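Nitrite oxidoreductase subunit A (Kuenenia stuttgartiensis, PDB 7B04) belongs to the molybdopterin oxidoreductase family and, in this structure, carries a molybdenum atom, two MD1 molecules and an iron/sulfur cluster. Local coordinates at residues R220-R225 and S644-W650; N266-W272 and D611-W617; G968-G972 and R1004-N1008. One frame throughout, in Å; residues are numbered along the deposited sequence.

Contact 1 (R220-R225 and S644-W650); sequences RTFKGR and SPTKVLW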
loop_
_atom_site.group_PDB
_atom_site.type_symbol
_atom_site.label_atom_id
_atom_site.label_comp_id
_atom_site.label_asym_id
_atom_site.label_seq_id
_atom_site.Cartn_x
_atom_site.Cartn_y
_atom_site.Cartn_z
ATOM N N ARG B 220 3.517 8.968 38.715
ATOM C CA ARG B 220 2.994 9.808 37.640
ATOM C C ARG B 220 4.069 10.194 36.634
ATOM O O ARG B 220 3.751 10.810 35.608
ATOM C CB ARG B 220 2.301 11.045 38.207
ATOM C CG ARG B 220 0.880 10.704 38.651
ATOM C CD ARG B 220 -0.131 11.809 38.418
ATOM N NE ARG B 220 -1.456 11.393 38.877
ATOM C CZ ARG B 220 -2.359 12.198 39.432
ATOM N NH1 ARG B 220 -3.530 11.708 39.813
ATOM N NH2 ARG B 220 -2.099 13.488 39.614
ATOM N N THR B 221 5.325 9.865 36.921
ATOM C CA THR B 221 6.405 9.959 35.953
ATOM C C THR B 221 6.477 8.733 35.055
ATOM O O THR B 221 7.239 8.739 34.084
ATOM C CB THR B 221 7.748 10.155 36.665
ATOM O OG1 THR B 221 7.915 9.150 37.669
ATOM C CG2 THR B 221 7.802 11.523 37.331
ATOM N N PHE B 222 5.716 7.682 35.362
ATOM C CA PHE B 222 5.613 6.519 34.491
ATOM C C PHE B 222 4.554 6.787 33.435
ATOM O O PHE B 222 3.414 7.138 33.760
ATOM C CB PHE B 222 5.249 5.252 35.267
ATOM C CG PHE B 222 5.193 4.004 34.412
ATOM C CD1 PHE B 222 6.286 3.160 34.327
ATOM C CD2 PHE B 222 4.050 3.679 33.692
ATOM C CE1 PHE B 222 6.242 2.015 33.551
ATOM C CE2 PHE B 222 4.002 2.534 32.915
ATOM C CZ PHE B 222 5.099 1.703 32.845
ATOM N N LYS B 223 4.926 6.610 32.177
ATOM C CA LYS B 223 4.016 6.836 31.067
ATOM C C LYS B 223 3.802 5.507 30.358
ATOM O O LYS B 223 4.722 4.970 29.729
ATOM C CB LYS B 223 4.579 7.898 30.129
ATOM C CG LYS B 223 4.271 9.326 30.566
ATOM C CD LYS B 223 4.946 9.762 31.842
ATOM C CE LYS B 223 4.421 11.123 32.268
ATOM N NZ LYS B 223 4.640 12.172 31.222
ATOM N N GLY B 224 2.589 4.983 30.462
ATOM C CA GLY B 224 2.256 3.721 29.843
ATOM C C GLY B 224 1.258 3.896 28.722
ATOM O O GLY B 224 0.119 4.323 28.935
ATOM N N ARG B 225 1.684 3.590 27.507
ATOM C CA ARG B 225 0.856 3.768 26.327
ATOM C C ARG B 225 0.465 2.417 25.756
ATOM O O ARG B 225 1.338 1.633 25.378
ATOM C CB ARG B 225 1.601 4.570 25.266
ATOM C CG ARG B 225 0.904 4.553 23.917
ATOM C CD ARG B 225 1.135 5.845 23.147
ATOM N NE ARG B 225 0.335 5.856 21.930
ATOM C CZ ARG B 225 0.745 6.312 20.754
ATOM N NH1 ARG B 225 1.962 6.805 20.609
ATOM N NH2 ARG B 225 -0.074 6.264 19.715
ATOM N N SER B 644 2.858 15.673 33.114
ATOM C CA SER B 644 3.837 15.420 34.158
ATOM C C SER B 644 5.133 14.962 33.510
ATOM O O SER B 644 5.132 14.500 32.364
ATOM C CB SER B 644 3.331 14.359 35.149
ATOM O OG SER B 644 3.213 13.090 34.532
ATOM N N PRO B 645 6.263 15.096 34.208
ATOM C CA PRO B 645 7.540 14.653 33.633
ATOM C C PRO B 645 7.533 13.169 33.295
ATOM O O PRO B 645 6.957 12.352 34.015
ATOM C CB PRO B 645 8.554 14.969 34.741
ATOM C CG PRO B 645 7.922 16.063 35.526
ATOM C CD PRO B 645 6.450 15.773 35.504
ATOM N N THR B 646 8.176 12.826 32.179
ATOM C CA THR B 646 8.325 11.438 31.757
ATOM C C THR B 646 9.705 10.951 32.172
ATOM O O THR B 646 10.722 11.503 31.737
ATOM C CB THR B 646 8.147 11.273 30.247
ATOM O OG1 THR B 646 6.908 11.863 29.835
ATOM C CG2 THR B 646 8.167 9.801 29.860
ATOM N N LYS B 647 9.734 9.929 33.016
ATOM C CA LYS B 647 10.965 9.308 33.475
ATOM C C LYS B 647 11.028 7.826 33.156
ATOM O O LYS B 647 12.125 7.287 32.992
ATOM C CB LYS B 647 11.139 9.515 34.987
ATOM C CG LYS B 647 11.418 10.959 35.361
ATOM C CD LYS B 647 12.762 11.400 34.813
ATOM C CE LYS B 647 13.106 12.808 35.251
ATOM N NZ LYS B 647 14.432 13.236 34.725
ATOM N N VAL B 648 9.882 7.156 33.073
ATOM C CA VAL B 648 9.787 5.778 32.609
ATOM C C VAL B 648 8.706 5.728 31.539
ATOM O O VAL B 648 7.695 6.431 31.636
ATOM C CB VAL B 648 9.465 4.793 33.753
ATOM C CG1 VAL B 648 9.554 3.359 33.258
ATOM C CG2 VAL B 648 10.400 5.003 34.923
ATOM N N LEU B 649 8.926 4.906 30.515
ATOM C CA LEU B 649 8.036 4.858 29.366
ATOM C C LEU B 649 7.994 3.433 28.844
ATOM O O LEU B 649 9.033 2.780 28.722
ATOM C CB LEU B 649 8.502 5.816 28.265
ATOM C CG LEU B 649 7.756 5.766 26.933
ATOM C CD1 LEU B 649 6.277 6.038 27.146
ATOM C CD2 LEU B 649 8.352 6.762 25.949
ATOM N N TRP B 650 6.787 2.952 28.548
ATOM C CA TRP B 650 6.627 1.630 27.956
ATOM C C TRP B 650 5.404 1.622 27.050
ATOM O O TRP B 650 4.329 2.075 27.459
ATOM C CB TRP B 650 6.505 0.585 29.067
ATOM C CG TRP B 650 6.321 -0.819 28.621
ATOM C CD1 TRP B 650 6.785 -1.391 27.474
ATOM C CD2 TRP B 650 5.653 -1.853 29.345
ATOM N NE1 TRP B 650 6.430 -2.717 27.432
ATOM C CE2 TRP B 650 5.733 -3.024 28.570
ATOM C CE3 TRP B 650 4.983 -1.898 30.570
ATOM C CZ2 TRP B 650 5.170 -4.228 28.981
ATOM C CZ3 TRP B 650 4.424 -3.093 30.976
ATOM C CH2 TRP B 650 4.522 -4.243 30.184
#

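Contact 2 (N266-W272 and D611-W617); sequences NWSNYTW and DEEVAYW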
loop_
_atom_site.group_PDB
_atom_site.type_symbol
_atom_site.label_atom_id
_atom_site.label_comp_id
_atom_site.label_asym_id
_atom_site.label_seq_id
_atom_site.Cartn_x
_atom_site.Cartn_y
_atom_site.Cartn_z
ATOM N N ASN B 266 -1.936 7.273 31.540
ATOM C CA ASN B 266 -2.295 6.676 30.265
ATOM C C ASN B 266 -1.990 7.654 29.137
ATOM O O ASN B 266 -2.466 8.796 29.138
ATOM C CB ASN B 266 -3.774 6.312 30.265
ATOM C CG ASN B 266 -4.146 5.336 31.359
ATOM O OD1 ASN B 266 -3.296 4.617 31.882
ATOM N ND2 ASN B 266 -5.424 5.326 31.731
ATOM N N TRP B 267 -1.140 7.226 28.211
ATOM C CA TRP B 267 -0.761 8.062 27.079
ATOM C C TRP B 267 -1.781 7.929 25.954
ATOM O O TRP B 267 -2.247 6.823 25.644
ATOM C CB TRP B 267 0.638 7.689 26.590
ATOM C CG TRP B 267 1.620 8.669 27.090
ATOM C CD1 TRP B 267 1.416 9.551 28.106
ATOM C CD2 TRP B 267 2.959 8.880 26.632
ATOM N NE1 TRP B 267 2.534 10.314 28.297
ATOM C CE2 TRP B 267 3.501 9.917 27.412
ATOM C CE3 TRP B 267 3.750 8.298 25.639
ATOM C CZ2 TRP B 267 4.800 10.384 27.235
ATOM C CZ3 TRP B 267 5.043 8.768 25.461
ATOM C CH2 TRP B 267 5.554 9.800 26.259
ATOM N N SER B 268 -2.107 9.059 25.337
ATOM C CA SER B 268 -3.176 9.113 24.359
ATOM C C SER B 268 -2.696 8.573 23.012
ATOM O O SER B 268 -1.492 8.473 22.737
ATOM C CB SER B 268 -3.677 10.555 24.208
ATOM O OG SER B 268 -2.608 11.423 23.865
ATOM N N ASN B 269 -3.660 8.229 22.163
ATOM C CA ASN B 269 -3.373 7.698 20.836
ATOM C C ASN B 269 -3.967 8.534 19.714
ATOM O O ASN B 269 -3.243 8.931 18.793
ATOM C CB ASN B 269 -3.887 6.251 20.732
ATOM C CG ASN B 269 -3.101 5.294 21.598
ATOM O OD1 ASN B 269 -1.875 5.273 21.562
ATOM N ND2 ASN B 269 -3.808 4.490 22.383
ATOM N N TYR B 270 -5.267 8.820 19.779
ATOM C CA TYR B 270 -5.962 9.455 18.664
ATOM C C TYR B 270 -5.407 10.846 18.399
ATOM O O TYR B 270 -5.053 11.185 17.264
ATOM C CB TYR B 270 -7.459 9.506 18.976
ATOM C CG TYR B 270 -8.373 9.860 17.821
ATOM C CD1 TYR B 270 -8.159 9.348 16.551
ATOM C CD2 TYR B 270 -9.486 10.667 18.021
ATOM C CE1 TYR B 270 -9.015 9.648 15.507
ATOM C CE2 TYR B 270 -10.343 10.973 16.983
ATOM C CZ TYR B 270 -10.100 10.467 15.726
ATOM O OH TYR B 270 -10.950 10.775 14.688
ATOM N N THR B 271 -5.359 11.678 19.434
ATOM C CA THR B 271 -4.872 13.041 19.275
ATOM C C THR B 271 -3.383 13.081 18.953
ATOM O O THR B 271 -2.950 13.883 18.117
ATOM C CB THR B 271 -5.187 13.827 20.536
ATOM O OG1 THR B 271 -4.512 13.231 21.653
ATOM C CG2 THR B 271 -6.678 13.798 20.767
ATOM N N TRP B 272 -2.581 12.254 19.633
ATOM C CA TRP B 272 -1.138 12.239 19.397
ATOM C C TRP B 272 -0.806 12.082 17.920
ATOM O O TRP B 272 0.139 12.699 17.415
ATOM C CB TRP B 272 -0.489 11.119 20.211
ATOM C CG TRP B 272 0.872 10.735 19.723
ATOM C CD1 TRP B 272 1.273 9.504 19.297
ATOM C CD2 TRP B 272 2.014 11.592 19.606
ATOM N NE1 TRP B 272 2.595 9.538 18.926
ATOM C CE2 TRP B 272 3.074 10.809 19.107
ATOM C CE3 TRP B 272 2.244 12.943 19.880
ATOM C CZ2 TRP B 272 4.341 11.333 18.874
ATOM C CZ3 TRP B 272 3.500 13.459 19.647
ATOM C CH2 TRP B 272 4.534 12.657 19.150
ATOM N N ASP B 611 -5.091 10.332 32.616
ATOM C CA ASP B 611 -4.781 10.383 31.195
ATOM C C ASP B 611 -3.903 11.589 30.877
ATOM O O ASP B 611 -3.979 12.636 31.526
ATOM C CB ASP B 611 -6.068 10.436 30.375
ATOM C CG ASP B 611 -6.901 9.178 30.517
ATOM O OD1 ASP B 611 -6.324 8.107 30.794
ATOM O OD2 ASP B 611 -8.136 9.262 30.355
ATOM N N GLU B 612 -3.050 11.424 29.868
ATOM C CA GLU B 612 -2.155 12.480 29.421
ATOM C C GLU B 612 -2.035 12.419 27.906
ATOM O O GLU B 612 -2.204 11.360 27.296
ATOM C CB GLU B 612 -0.766 12.355 30.076
ATOM C CG GLU B 612 0.272 13.363 29.583
ATOM C CD GLU B 612 1.615 13.211 30.266
ATOM O OE1 GLU B 612 1.702 12.440 31.243
ATOM O OE2 GLU B 612 2.587 13.856 29.820
ATOM N N GLU B 613 -1.741 13.570 27.306
ATOM C CA GLU B 613 -1.496 13.673 25.876
ATOM C C GLU B 613 -0.008 13.535 25.581
ATOM O O GLU B 613 0.833 14.120 26.269
ATOM C CB GLU B 613 -2.013 15.002 25.328
ATOM C CG GLU B 613 -2.692 14.876 23.984
ATOM C CD GLU B 613 -1.755 14.437 22.888
ATOM O OE1 GLU B 613 -0.556 14.742 22.985
ATOM O OE2 GLU B 613 -2.214 13.777 21.936
ATOM N N VAL B 614 0.309 12.757 24.543
ATOM C CA VAL B 614 1.704 12.479 24.214
ATOM C C VAL B 614 2.426 13.727 23.704
ATOM O O VAL B 614 3.638 13.870 23.906
ATOM C CB VAL B 614 1.771 11.332 23.186
ATOM C CG1 VAL B 614 3.206 11.059 22.761
ATOM C CG2 VAL B 614 1.129 10.075 23.749
ATOM N N ALA B 615 1.707 14.656 23.062
ATOM C CA ALA B 615 2.368 15.770 22.380
ATOM C C ALA B 615 3.205 16.620 23.327
ATOM O O ALA B 615 4.160 17.269 22.888
ATOM C CB ALA B 615 1.348 16.650 21.664
ATOM N N TYR B 616 2.863 16.643 24.617
ATOM C CA TYR B 616 3.674 17.400 25.565
ATOM C C TYR B 616 5.096 16.862 25.611
ATOM O O TYR B 616 6.058 17.637 25.654
ATOM C CB TYR B 616 3.029 17.369 26.950
ATOM C CG TYR B 616 1.688 18.059 26.983
ATOM C CD1 TYR B 616 1.600 19.443 27.012
ATOM C CD2 TYR B 616 0.508 17.327 26.964
ATOM C CE1 TYR B 616 0.376 20.081 27.032
ATOM C CE2 TYR B 616 -0.721 17.956 26.985
ATOM C CZ TYR B 616 -0.781 19.332 27.019
ATOM O OH TYR B 616 -2.001 19.964 27.036
ATOM N N TRP B 617 5.250 15.538 25.585
ATOM C CA TRP B 617 6.572 14.946 25.413
ATOM C C TRP B 617 7.221 15.433 24.122
ATOM O O TRP B 617 8.386 15.847 24.113
ATOM C CB TRP B 617 6.470 13.422 25.430
ATOM C CG TRP B 617 7.667 12.753 24.857
ATOM C CD1 TRP B 617 8.893 12.622 25.440
ATOM C CD2 TRP B 617 7.766 12.133 23.571
ATOM N NE1 TRP B 617 9.748 11.951 24.600
ATOM C CE2 TRP B 617 9.080 11.640 23.445
ATOM C CE3 TRP B 617 6.870 11.943 22.515
ATOM C CZ2 TRP B 617 9.518 10.971 22.309
ATOM C CZ3 TRP B 617 7.308 11.279 21.388
ATOM C CH2 TRP B 617 8.620 10.800 21.296
#

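Contact 3 (G968-G972 and R1004-N1008); sequences GIEDG and RAKYN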
loop_
_atom_site.group_PDB
_atom_site.type_symbol
_atom_site.label_atom_id
_atom_site.label_comp_id
_atom_site.label_asym_id
_atom_site.label_seq_id
_atom_site.Cartn_x
_atom_site.Cartn_y
_atom_site.Cartn_z
ATOM N N GLY B 968 18.506 23.441 -10.111
ATOM C CA GLY B 968 19.494 22.567 -10.720
ATOM C C GLY B 968 19.371 21.114 -10.315
ATOM O O GLY B 968 20.388 20.419 -10.190
ATOM N N ILE B 969 18.149 20.634 -10.111
ATOM C CA ILE B 969 17.906 19.268 -9.667
ATOM C C ILE B 969 17.225 18.523 -10.802
ATOM O O ILE B 969 16.173 18.950 -11.293
ATOM C CB ILE B 969 17.043 19.236 -8.396
ATOM C CG1 ILE B 969 17.787 19.893 -7.231
ATOM C CG2 ILE B 969 16.642 17.807 -8.058
ATOM C CD1 ILE B 969 16.909 20.208 -6.042
ATOM N N GLU B 970 17.818 17.410 -11.216
ATOM C CA GLU B 970 17.218 16.552 -12.222
ATOM C C GLU B 970 16.510 15.391 -11.532
ATOM O O GLU B 970 16.875 15.003 -10.421
ATOM C CB GLU B 970 18.283 16.032 -13.181
ATOM C CG GLU B 970 17.738 15.308 -14.379
ATOM C CD GLU B 970 17.023 16.210 -15.350
ATOM O OE1 GLU B 970 17.355 17.411 -15.413
ATOM O OE2 GLU B 970 16.131 15.708 -16.062
ATOM N N ASP B 971 15.481 14.850 -12.194
ATOM C CA ASP B 971 14.721 13.741 -11.622
ATOM C C ASP B 971 15.638 12.561 -11.324
ATOM O O ASP B 971 16.359 12.077 -12.200
ATOM C CB ASP B 971 13.577 13.306 -12.542
ATOM C CG ASP B 971 12.762 12.131 -11.953
ATOM O OD1 ASP B 971 11.745 11.747 -12.575
ATOM O OD2 ASP B 971 13.112 11.594 -10.876
ATOM N N GLY B 972 15.566 12.078 -10.087
ATOM C CA GLY B 972 16.367 10.968 -9.618
ATOM C C GLY B 972 17.581 11.370 -8.824
ATOM O O GLY B 972 18.249 10.493 -8.271
ATOM N N ARG B 1004 16.098 10.916 -2.468
ATOM C CA ARG B 1004 15.972 11.125 -3.902
ATOM C C ARG B 1004 14.750 11.967 -4.239
ATOM O O ARG B 1004 13.719 11.906 -3.565
ATOM C CB ARG B 1004 15.868 9.789 -4.635
ATOM C CG ARG B 1004 17.188 9.076 -4.854
ATOM C CD ARG B 1004 16.974 7.886 -5.767
ATOM N NE ARG B 1004 18.165 7.064 -5.972
ATOM C CZ ARG B 1004 19.045 7.239 -6.952
ATOM N NH1 ARG B 1004 18.889 8.228 -7.823
ATOM N NH2 ARG B 1004 20.088 6.426 -7.060
ATOM N N ALA B 1005 14.871 12.735 -5.319
ATOM C CA ALA B 1005 13.803 13.578 -5.826
ATOM C C ALA B 1005 13.108 12.889 -6.992
ATOM O O ALA B 1005 13.736 12.176 -7.779
ATOM C CB ALA B 1005 14.346 14.937 -6.274
ATOM N N LYS B 1006 11.799 13.106 -7.096
ATOM C CA LYS B 1006 10.984 12.493 -8.138
ATOM C C LYS B 1006 10.148 13.571 -8.806
ATOM O O LYS B 1006 9.402 14.288 -8.130
ATOM C CB LYS B 1006 10.079 11.402 -7.560
ATOM C CG LYS B 1006 9.059 10.865 -8.551
ATOM C CD LYS B 1006 8.071 9.911 -7.898
ATOM C CE LYS B 1006 6.964 9.526 -8.870
ATOM N NZ LYS B 1006 5.943 8.634 -8.254
ATOM N N TYR B 1007 10.269 13.683 -10.127
ATOM C CA TYR B 1007 9.441 14.619 -10.874
ATOM C C TYR B 1007 7.998 14.139 -10.864
ATOM O O TYR B 1007 7.706 13.020 -11.301
ATOM C CB TYR B 1007 9.935 14.759 -12.312
ATOM C CG TYR B 1007 11.155 15.633 -12.482
ATOM C CD1 TYR B 1007 11.776 16.217 -11.389
ATOM C CD2 TYR B 1007 11.681 15.879 -13.744
ATOM C CE1 TYR B 1007 12.893 17.010 -11.546
ATOM C CE2 TYR B 1007 12.798 16.675 -13.910
ATOM C CZ TYR B 1007 13.399 17.239 -12.807
ATOM O OH TYR B 1007 14.510 18.034 -12.966
ATOM N N ASN B 1008 7.096 14.980 -10.363
ATOM C CA ASN B 1008 5.661 14.721 -10.435
ATOM C C ASN B 1008 4.973 16.056 -10.686
ATOM O O ASN B 1008 4.770 16.844 -9.749
ATOM C CB ASN B 1008 5.140 14.060 -9.162
ATOM C CG ASN B 1008 3.738 13.501 -9.327
ATOM O OD1 ASN B 1008 3.123 13.632 -10.386
ATOM N ND2 ASN B 1008 3.225 12.871 -8.277
#

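Contact 1 (R220-R225 and S644-W650)
K223 NZ is gripped by two oxygens of 644-650, the carbonyl S644 O at 2.6 Å and the hydroxyl T646 OG1 at 2.7 Å, while E612 adds a salt bridge from outside the two segments. The lysine belongs to strand 222-225, which runs parallel to strand 648-650 (9° between them) in a mixed seven-stranded sheet. Bends at chi2 (67°) and chi4 (-59°) fold its chain back past T646, so that the ammonium reaches the loop preceding the partner strand and sits above the carbonyl plane of S644; a long, flexible, charged residue suits that reach. T221 O serves two backbone donors. K647 N meets it in the carbonyl plane, on a lone pair, at 3.0 Å, whereas V648 N approaches from above that plane. Regular parallel pairing follows: K223 N donates to V648 O, K223 O accepts from W650 N, and R225 N donates to W650 O. On the sheet face shared by F222 and V648, ring atom F222 CD1 lies 3.4 Å from V648 CG1; helix 174-191 packs on both side chains and helix 238-254 on F222. At G224 a beta carbon would crowd F222 CE2; glycine avoids this. At the start of the contact, S644 OG donates to R220 O over 2.6 Å, tying the 3-10 turn to the loop before strand 648-650.

Contact 2 (N266-W272 and D611-W617)
W267, W272 and W617 form an aromatic cluster, with V614 wedged between the first two. V614 CG1 lies over the centre of the W272 six-membered ring, 3.5 Å from its centroid, in a CH-pi contact, and also reaches the face of the W267 six-membered ring. V614 CG2 adds to the W267 contact, pressing on one face of the ring system nearer the rim, 3.6 Å from W267 CD2. A branched residue thus fills the wedge between two flat groups. W272 CG stands anti to its own backbone N (chi1 161°), which turns the face of the indole to V614 CG1 and brings its far end to W617. There the edge of W617 is turned toward the face of W272, offset, with the six-membered rings inclined at 60°. W617 CB also touches W267 CH2, at 3.8 Å.

Just past the edge strand 265-266 of the mixed sheet, the two chains are joined by a single backbone bridge, W267 with E612. E612 N donates to N266 O at 2.8 Å, and S268 N returns a weak bond to E612 O. The extended E612 chain lies alongside the W267 indole, its carboxylate plane nearly upright to the ring at the NE1 edge, but its charge is paired with K223. N266 ND2 donates to D611 OD1 at 3.1 Å, the oxygen lying somewhat out of the N266 amide plane, and N266 OD1 is taken by N243.

S268 OG accepts V614 N at 3.3 Å, a small hydroxyl fitting where the chain turns towards helix 615-617. T271 OG1 points at E613 OE2, although the modelled separation is too short to be trusted in detail. The W272 side chain comes within about 6 Å of an MD1 molecule, nearest atoms, and about 9 Å of the molybdenum atom.

Contact 3 (G968-G972 and R1004-N1008)
Y1007 OH donates to I969 O at 2.5 Å, meeting the carbonyl in its plane on a lone pair, and G972 N donates to A1005 O at 2.9 Å. These bonds hold loop 968-972 at two points against strand 1004-1007. R1004 NH1 points at G972 O with the carbonyl oxygen at the guanidinium edge, a pair modelled too close for its length to be relied on; the arginine's main charge partners are E954 and D946. A positive phi of 99° at G972 would jam a beta carbon against the preceding carbonyl, which explains the glycine there.

Between these two bonds, D971 CB sits over the centre of the Y1007 ring, 3.4 Å from its centroid, so one face of the phenol rests on an aliphatic carbon in a CH-pi contact while its hydroxyl works at the edge. Further out, I969 CG2 meets A1005 CB at 4.1 Å, and both side chains touch V975 of strand 974-978. K1006 NZ donates to E146 O of the neighbouring subunit B. The loop follows helix 961-966, closed at G968 by a Schellman motif, and leads into strand 974-978, antiparallel to 1001-1007 in the six-stranded mixed sheet of the C-terminal region.

How the contacts relate
From the N terminus, 220-225 comes first and waits more than 400 residues for 644-650, so contact 1 closes a very long loop. Contact 2 nests inside it: 266-272 follows 220-225 by about 40 residues, and 611-617 precedes 644-650 by about 27. The two contacts touch, their centres about 11 Å apart, through R225 with N269 and packing of K223 on W267, so one mixed sheet and its edge loops form a largely buried block near MD1 and the molybdenum atom. Contact 3 opens only after both have closed and spans a short loop of its own in the C-terminal sheet, with nearest atoms about 24 Å from contact 2 and about 27 Å from contact 1.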